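Local coordinates for protein LbaCas13a H328A (C2c2) (Lachnospiraceae bacterium NK4A179, PDB 5WLH) that binds and probably processes CRISPR precursor RNA and, guided by the mature crRNA, probably cleaves target RNA as a Cas13a-type nuclease, at residues L1186-W1196 and I1209-K1217. Residues are numbered along the deposited sequence; the frame is centred on the assembly and turned at random.
Sequences LYYVDKDSSEW and IGEFYRYAK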
ATOM      1  N   LEU A1186      13.189 -18.098 -24.065  1.00 22.60           N
ATOM      2  CA  LEU A1186      14.068 -17.057 -24.564  1.00 22.03           C
ATOM      3  C   LEU A1186      14.983 -17.673 -25.623  1.00 23.55           C
ATOM      4  O   LEU A1186      15.410 -18.828 -25.484  1.00 21.32           O
ATOM      5  CB  LEU A1186      14.878 -16.448 -23.426  1.00 27.03           C
ATOM      6  CG  LEU A1186      15.365 -15.016 -23.641  1.00 32.91           C
ATOM      7  CD1 LEU A1186      15.283 -14.233 -22.342  1.00 32.76           C
ATOM      8  CD2 LEU A1186      16.790 -15.036 -24.178  1.00 34.85           C
ATOM      9  N   TYR A1187      15.219 -16.927 -26.696  1.00 24.20           N
ATOM     10  CA  TYR A1187      16.073 -17.358 -27.803  1.00 21.63           C
ATOM     11  C   TYR A1187      17.435 -16.721 -27.619  1.00 27.51           C
ATOM     12  O   TYR A1187      17.526 -15.516 -27.371  1.00 26.15           O
ATOM     13  CB  TYR A1187      15.488 -16.944 -29.149  1.00 19.49           C
ATOM     14  CG  TYR A1187      14.135 -17.544 -29.402  1.00 24.79           C
ATOM     15  CD1 TYR A1187      12.993 -16.951 -28.885  1.00 23.49           C
ATOM     16  CD2 TYR A1187      13.999 -18.723 -30.116  1.00 24.16           C
ATOM     17  CE1 TYR A1187      11.753 -17.497 -29.094  1.00 22.05           C
ATOM     18  CE2 TYR A1187      12.757 -19.287 -30.338  1.00 21.90           C
ATOM     19  CZ  TYR A1187      11.631 -18.674 -29.804  1.00 24.05           C
ATOM     20  OH  TYR A1187      10.384 -19.213 -29.989  1.00 25.88           O
ATOM     21  N   TYR A1188      18.490 -17.520 -27.725  1.00 23.79           N
ATOM     22  CA  TYR A1188      19.814 -16.978 -27.445  1.00 23.76           C
ATOM     23  C   TYR A1188      20.853 -17.909 -28.042  1.00 25.70           C
ATOM     24  O   TYR A1188      20.543 -19.024 -28.466  1.00 23.84           O
ATOM     25  CB  TYR A1188      20.063 -16.817 -25.946  1.00 23.99           C
ATOM     26  CG  TYR A1188      19.998 -18.102 -25.174  1.00 27.35           C
ATOM     27  CD1 TYR A1188      18.772 -18.644 -24.777  1.00 29.81           C
ATOM     28  CD2 TYR A1188      21.157 -18.784 -24.838  1.00 22.13           C
ATOM     29  CE1 TYR A1188      18.720 -19.831 -24.083  1.00 27.03           C
ATOM     30  CE2 TYR A1188      21.116 -19.953 -24.126  1.00 27.02           C
ATOM     31  CZ  TYR A1188      19.889 -20.482 -23.758  1.00 30.59           C
ATOM     32  OH  TYR A1188      19.851 -21.669 -23.057  1.00 35.23           O
ATOM     33  N   VAL A1189      22.095 -17.438 -28.060  1.00 26.64           N
ATOM     34  CA  VAL A1189      23.216 -18.252 -28.515  1.00 24.55           C
ATOM     35  C   VAL A1189      23.858 -18.845 -27.276  1.00 23.62           C
ATOM     36  O   VAL A1189      24.340 -18.117 -26.388  1.00 25.58           O
ATOM     37  CB  VAL A1189      24.215 -17.440 -29.352  1.00 26.39           C
ATOM     38  CG1 VAL A1189      25.405 -18.336 -29.765  1.00 27.14           C
ATOM     39  CG2 VAL A1189      23.532 -16.906 -30.579  1.00 25.43           C
ATOM     40  N   ASP A1190      23.826 -20.170 -27.197  1.00 23.73           N
ATOM     41  CA  ASP A1190      24.266 -20.862 -26.002  1.00 25.21           C
ATOM     42  C   ASP A1190      25.758 -20.669 -25.774  1.00 30.46           C
ATOM     43  O   ASP A1190      26.548 -20.641 -26.720  1.00 30.36           O
ATOM     44  CB  ASP A1190      23.951 -22.351 -26.103  1.00 29.33           C
ATOM     45  CG  ASP A1190      24.483 -23.120 -24.928  1.00 36.72           C
ATOM     46  OD1 ASP A1190      23.963 -22.910 -23.812  1.00 37.88           O
ATOM     47  OD2 ASP A1190      25.435 -23.913 -25.113  1.00 40.76           O
ATOM     48  N   LYS A1191      26.127 -20.555 -24.497  1.00 37.64           N
ATOM     49  CA  LYS A1191      27.511 -20.327 -24.110  1.00 44.09           C
ATOM     50  C   LYS A1191      28.425 -21.412 -24.672  1.00 41.68           C
ATOM     51  O   LYS A1191      29.452 -21.121 -25.290  1.00 44.27           O
ATOM     52  CB  LYS A1191      27.613 -20.296 -22.578  1.00 51.13           C
ATOM     53  CG  LYS A1191      26.859 -19.155 -21.840  1.00 57.62           C
ATOM     54  CD  LYS A1191      25.304 -19.285 -21.743  1.00 60.30           C
ATOM     55  CE  LYS A1191      24.834 -18.401 -20.573  1.00 59.63           C
ATOM     56  NZ  LYS A1191      23.458 -17.906 -20.617  1.00 47.97           N
ATOM     57  N   ASP A1192      28.052 -22.675 -24.477  1.00 38.85           N
ATOM     58  CA  ASP A1192      28.957 -23.785 -24.740  1.00 44.15           C
ATOM     59  C   ASP A1192      28.906 -24.262 -26.184  1.00 38.15           C
ATOM     60  O   ASP A1192      29.940 -24.640 -26.744  1.00 41.27           O
ATOM     61  CB  ASP A1192      28.636 -24.945 -23.794  1.00 50.03           C
ATOM     62  CG  ASP A1192      28.536 -24.495 -22.347  1.00 57.01           C
ATOM     63  OD1 ASP A1192      29.463 -23.800 -21.874  1.00 56.14           O
ATOM     64  OD2 ASP A1192      27.522 -24.820 -21.692  1.00 57.95           O
ATOM     65  N   SER A1193      27.727 -24.261 -26.800  1.00 33.72           N
ATOM     66  CA  SER A1193      27.595 -24.674 -28.191  1.00 32.88           C
ATOM     67  C   SER A1193      27.905 -23.557 -29.178  1.00 30.32           C
ATOM     68  O   SER A1193      28.147 -23.844 -30.360  1.00 33.06           O
ATOM     69  CB  SER A1193      26.175 -25.185 -28.456  1.00 32.00           C
ATOM     70  OG  SER A1193      25.259 -24.101 -28.514  1.00 28.35           O
ATOM     71  N   SER A1194      27.893 -22.303 -28.715  1.00 27.78           N
ATOM     72  CA  SER A1194      28.006 -21.112 -29.558  1.00 26.87           C
ATOM     73  C   SER A1194      26.983 -21.105 -30.688  1.00 27.53           C
ATOM     74  O   SER A1194      27.192 -20.448 -31.708  1.00 26.84           O
ATOM     75  CB  SER A1194      29.423 -20.940 -30.123  1.00 28.65           C
ATOM     76  OG  SER A1194      30.337 -20.550 -29.108  1.00 31.93           O
ATOM     77  N   GLU A1195      25.847 -21.791 -30.490  1.00 23.48           N
ATOM     78  CA  GLU A1195      24.780 -21.898 -31.480  1.00 19.62           C
ATOM     79  C   GLU A1195      23.451 -21.398 -30.912  1.00 19.97           C
ATOM     80  O   GLU A1195      23.234 -21.452 -29.708  1.00 24.38           O
ATOM     81  CB  GLU A1195      24.602 -23.346 -31.933  1.00 25.19           C
ATOM     82  CG  GLU A1195      25.817 -23.852 -32.714  1.00 34.76           C
ATOM     83  CD  GLU A1195      25.771 -25.339 -32.978  1.00 45.02           C
ATOM     84  OE1 GLU A1195      24.936 -26.031 -32.355  1.00 49.54           O
ATOM     85  OE2 GLU A1195      26.566 -25.811 -33.820  1.00 49.12           O
ATOM     86  N   TRP A1196      22.565 -20.942 -31.798  1.00 24.23           N
ATOM     87  CA  TRP A1196      21.243 -20.499 -31.362  1.00 26.11           C
ATOM     88  C   TRP A1196      20.457 -21.648 -30.767  1.00 29.60           C
ATOM     89  O   TRP A1196      20.476 -22.778 -31.273  1.00 25.49           O
ATOM     90  CB  TRP A1196      20.452 -19.903 -32.515  1.00 24.77           C
ATOM     91  CG  TRP A1196      20.898 -18.552 -32.879  1.00 24.68           C
ATOM     92  CD1 TRP A1196      21.783 -18.214 -33.865  1.00 25.16           C
ATOM     93  CD2 TRP A1196      20.491 -17.328 -32.260  1.00 25.06           C
ATOM     94  NE1 TRP A1196      21.954 -16.842 -33.895  1.00 27.89           N
ATOM     95  CE2 TRP A1196      21.172 -16.278 -32.918  1.00 27.70           C
ATOM     96  CE3 TRP A1196      19.634 -17.021 -31.200  1.00 27.24           C
ATOM     97  CZ2 TRP A1196      21.011 -14.939 -32.559  1.00 29.26           C
ATOM     98  CZ3 TRP A1196      19.464 -15.685 -30.848  1.00 26.56           C
ATOM     99  CH2 TRP A1196      20.159 -14.662 -31.520  1.00 29.38           C
ATOM    100  N   ILE A1209      18.337 -13.348 -17.743  1.00 23.27           N
ATOM    101  CA  ILE A1209      19.102 -12.145 -18.032  1.00 21.64           C
ATOM    102  C   ILE A1209      20.394 -12.506 -18.749  1.00 22.04           C
ATOM    103  O   ILE A1209      20.773 -11.859 -19.730  1.00 24.94           O
ATOM    104  CB  ILE A1209      19.369 -11.368 -16.741  1.00 23.97           C
ATOM    105  CG1 ILE A1209      18.034 -10.824 -16.234  1.00 20.50           C
ATOM    106  CG2 ILE A1209      20.402 -10.260 -16.999  1.00 28.53           C
ATOM    107  CD1 ILE A1209      18.151 -10.068 -14.917  1.00 26.92           C
ATOM    108  N   GLY A1210      21.088 -13.538 -18.266  1.00 24.93           N
ATOM    109  CA  GLY A1210      22.265 -14.020 -18.981  1.00 27.66           C
ATOM    110  C   GLY A1210      21.954 -14.393 -20.417  1.00 28.65           C
ATOM    111  O   GLY A1210      22.682 -14.024 -21.343  1.00 27.45           O
ATOM    112  N   GLU A1211      20.853 -15.107 -20.627  1.00 27.92           N
ATOM    113  CA  GLU A1211      20.490 -15.493 -21.982  1.00 24.18           C
ATOM    114  C   GLU A1211      20.165 -14.277 -22.834  1.00 23.56           C
ATOM    115  O   GLU A1211      20.519 -14.224 -24.019  1.00 26.18           O
ATOM    116  CB  GLU A1211      19.311 -16.459 -21.934  1.00 22.64           C
ATOM    117  CG  GLU A1211      19.667 -17.753 -21.268  1.00 23.68           C
ATOM    118  CD  GLU A1211      18.451 -18.523 -20.817  1.00 25.24           C
ATOM    119  OE1 GLU A1211      17.325 -17.980 -20.922  1.00 23.46           O
ATOM    120  OE2 GLU A1211      18.625 -19.666 -20.353  1.00 26.99           O
ATOM    121  N   PHE A1212      19.489 -13.283 -22.251  1.00 23.30           N
ATOM    122  CA  PHE A1212      19.198 -12.062 -22.990  1.00 25.95           C
ATOM    123  C   PHE A1212      20.477 -11.398 -23.465  1.00 24.49           C
ATOM    124  O   PHE A1212      20.559 -10.939 -24.613  1.00 25.24           O
ATOM    125  CB  PHE A1212      18.418 -11.090 -22.114  1.00 25.78           C
ATOM    126  CG  PHE A1212      17.999  -9.860 -22.826  1.00 24.02           C
ATOM    127  CD1 PHE A1212      18.867  -8.760 -22.925  1.00 21.19           C
ATOM    128  CD2 PHE A1212      16.754  -9.783 -23.406  1.00 19.89           C
ATOM    129  CE1 PHE A1212      18.475  -7.623 -23.584  1.00 24.04           C
ATOM    130  CE2 PHE A1212      16.358  -8.639 -24.074  1.00 23.70           C
ATOM    131  CZ  PHE A1212      17.219  -7.551 -24.154  1.00 25.35           C
ATOM    132  N   TYR A1213      21.471 -11.318 -22.582  1.00 24.77           N
ATOM    133  CA  TYR A1213      22.774 -10.789 -22.963  1.00 27.12           C
ATOM    134  C   TYR A1213      23.342 -11.536 -24.165  1.00 28.39           C
ATOM    135  O   TYR A1213      23.899 -10.919 -25.074  1.00 26.12           O
ATOM    136  CB  TYR A1213      23.727 -10.866 -21.775  1.00 29.73           C
ATOM    137  CG  TYR A1213      23.698  -9.633 -20.886  1.00 34.30           C
ATOM    138  CD1 TYR A1213      22.676  -9.441 -19.950  1.00 33.70           C
ATOM    139  CD2 TYR A1213      24.691  -8.655 -20.981  1.00 32.85           C
ATOM    140  CE1 TYR A1213      22.651  -8.315 -19.128  1.00 30.43           C
ATOM    141  CE2 TYR A1213      24.665  -7.524 -20.168  1.00 33.62           C
ATOM    142  CZ  TYR A1213      23.646  -7.361 -19.244  1.00 32.68           C
ATOM    143  OH  TYR A1213      23.615  -6.237 -18.442  1.00 36.27           O
ATOM    144  N   ARG A1214      23.183 -12.863 -24.204  1.00 26.82           N
ATOM    145  CA  ARG A1214      23.686 -13.645 -25.329  1.00 28.86           C
ATOM    146  C   ARG A1214      22.814 -13.507 -26.568  1.00 31.53           C
ATOM    147  O   ARG A1214      23.306 -13.702 -27.685  1.00 34.02           O
ATOM    148  CB  ARG A1214      23.833 -15.121 -24.937  1.00 28.25           C
ATOM    149  CG  ARG A1214      24.674 -15.279 -23.684  1.00 35.92           C
ATOM    150  CD  ARG A1214      26.089 -15.770 -23.968  1.00 46.95           C
ATOM    151  NE  ARG A1214      26.165 -16.687 -25.100  1.00 59.31           N
ATOM    152  CZ  ARG A1214      26.994 -16.552 -26.132  1.00 63.61           C
ATOM    153  NH1 ARG A1214      27.821 -15.521 -26.216  1.00 65.93           N
ATOM    154  NH2 ARG A1214      26.981 -17.454 -27.096  1.00 63.98           N
ATOM    155  N   TYR A1215      21.543 -13.149 -26.402  1.00 24.34           N
ATOM    156  CA  TYR A1215      20.724 -12.736 -27.530  1.00 21.49           C
ATOM    157  C   TYR A1215      21.200 -11.406 -28.092  1.00 26.15           C
ATOM    158  O   TYR A1215      21.405 -11.263 -29.302  1.00 24.34           O
ATOM    159  CB  TYR A1215      19.259 -12.637 -27.096  1.00 24.13           C
ATOM    160  CG  TYR A1215      18.426 -11.652 -27.890  1.00 24.67           C
ATOM    161  CD1 TYR A1215      18.134 -11.874 -29.230  1.00 18.75           C
ATOM    162  CD2 TYR A1215      17.901 -10.511 -27.285  1.00 26.05           C
ATOM    163  CE1 TYR A1215      17.375 -10.999 -29.944  1.00 20.96           C
ATOM    164  CE2 TYR A1215      17.138  -9.626 -27.991  1.00 24.29           C
ATOM    165  CZ  TYR A1215      16.870  -9.864 -29.315  1.00 20.36           C
ATOM    166  OH  TYR A1215      16.106  -8.976 -30.020  1.00 23.41           O
ATOM    167  N   ALA A1216      21.364 -10.416 -27.230  1.00 25.16           N
ATOM    168  CA  ALA A1216      21.724  -9.083 -27.682  1.00 29.48           C
ATOM    169  C   ALA A1216      23.180  -8.985 -28.098  1.00 32.61           C
ATOM    170  O   ALA A1216      23.559  -8.000 -28.731  1.00 39.71           O
ATOM    171  CB  ALA A1216      21.449  -8.071 -26.573  1.00 26.27           C
ATOM    172  N   LYS A1217      23.982  -9.990 -27.762  1.00 36.00           N
ATOM    173  CA  LYS A1217      25.437  -9.887 -27.770  1.00 49.49           C
ATOM    174  C   LYS A1217      25.988  -9.535 -29.138  1.00 49.52           C
ATOM    175  O   LYS A1217      27.091  -8.986 -29.235  1.00 54.81           O
ATOM    176  CB  LYS A1217      26.032 -11.195 -27.287  1.00 52.26           C
ATOM    177  CG  LYS A1217      27.378 -11.063 -26.673  1.00 58.98           C
ATOM    178  CD  LYS A1217      27.445 -11.895 -25.444  1.00 66.67           C
ATOM    179  CE  LYS A1217      28.799 -12.485 -25.317  1.00 74.17           C
ATOM    180  NZ  LYS A1217      29.784 -11.376 -25.412  1.00 79.14           N
TER
HETATM  181  O   HOH W   1      21.051 -20.615 -19.955  1.00 44.61           O
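Tyr1188 lies with one ring face against the side chain of Glu1211: CG of Glu1211 sits almost over the ring centre, 3.6 Å from the centroid, a CH-pi contact. The carboxylate continues the stack, its plane 8° from that of the ring. Tyr1188 reaches this place because chi1 of 61° sets CG between the backbone N and carbonyl carbon, while Glu1211 runs extended beyond CG. A water takes the far end, donating to Glu1211 OE2 at 2.6 Å and meeting Tyr1188 OH only weakly.

Arg1214 bends at chi2 and chi3 and turns its guanidinium to the backbone of the hairpin. Its NE donates to Val1189 O over 2.7 Å, tilted out of the carbonyl plane; NH2 adds weak bonds to Val1189 O and Asp1190 O. Asp1190 OD2 in turn accepts from Asp1192 N (an Asx turn) and from Ser1193 N (an Asx motif), within the loop that joins strands 1187-1189 and 1196-1198.

Elsewhere in the contact Tyr1215 CD1 meets Trp1196 CH2 at 4.1 Å, edge against edge, and Tyr1215 OH bonds to Thr1154 O. Strand 1187-1189 and the helical residues 1209-1216 cross at 70°, their axes 6.2 Å apart at closest approach. Lys1191 NZ stays 5.2 Å from Glu1211 OE2, so any attraction there is probably long-range, and direct hydrogen bonding across the contact comes from Arg1214 alone, to main-chain carbonyls, with the NE bond the strongest of the three.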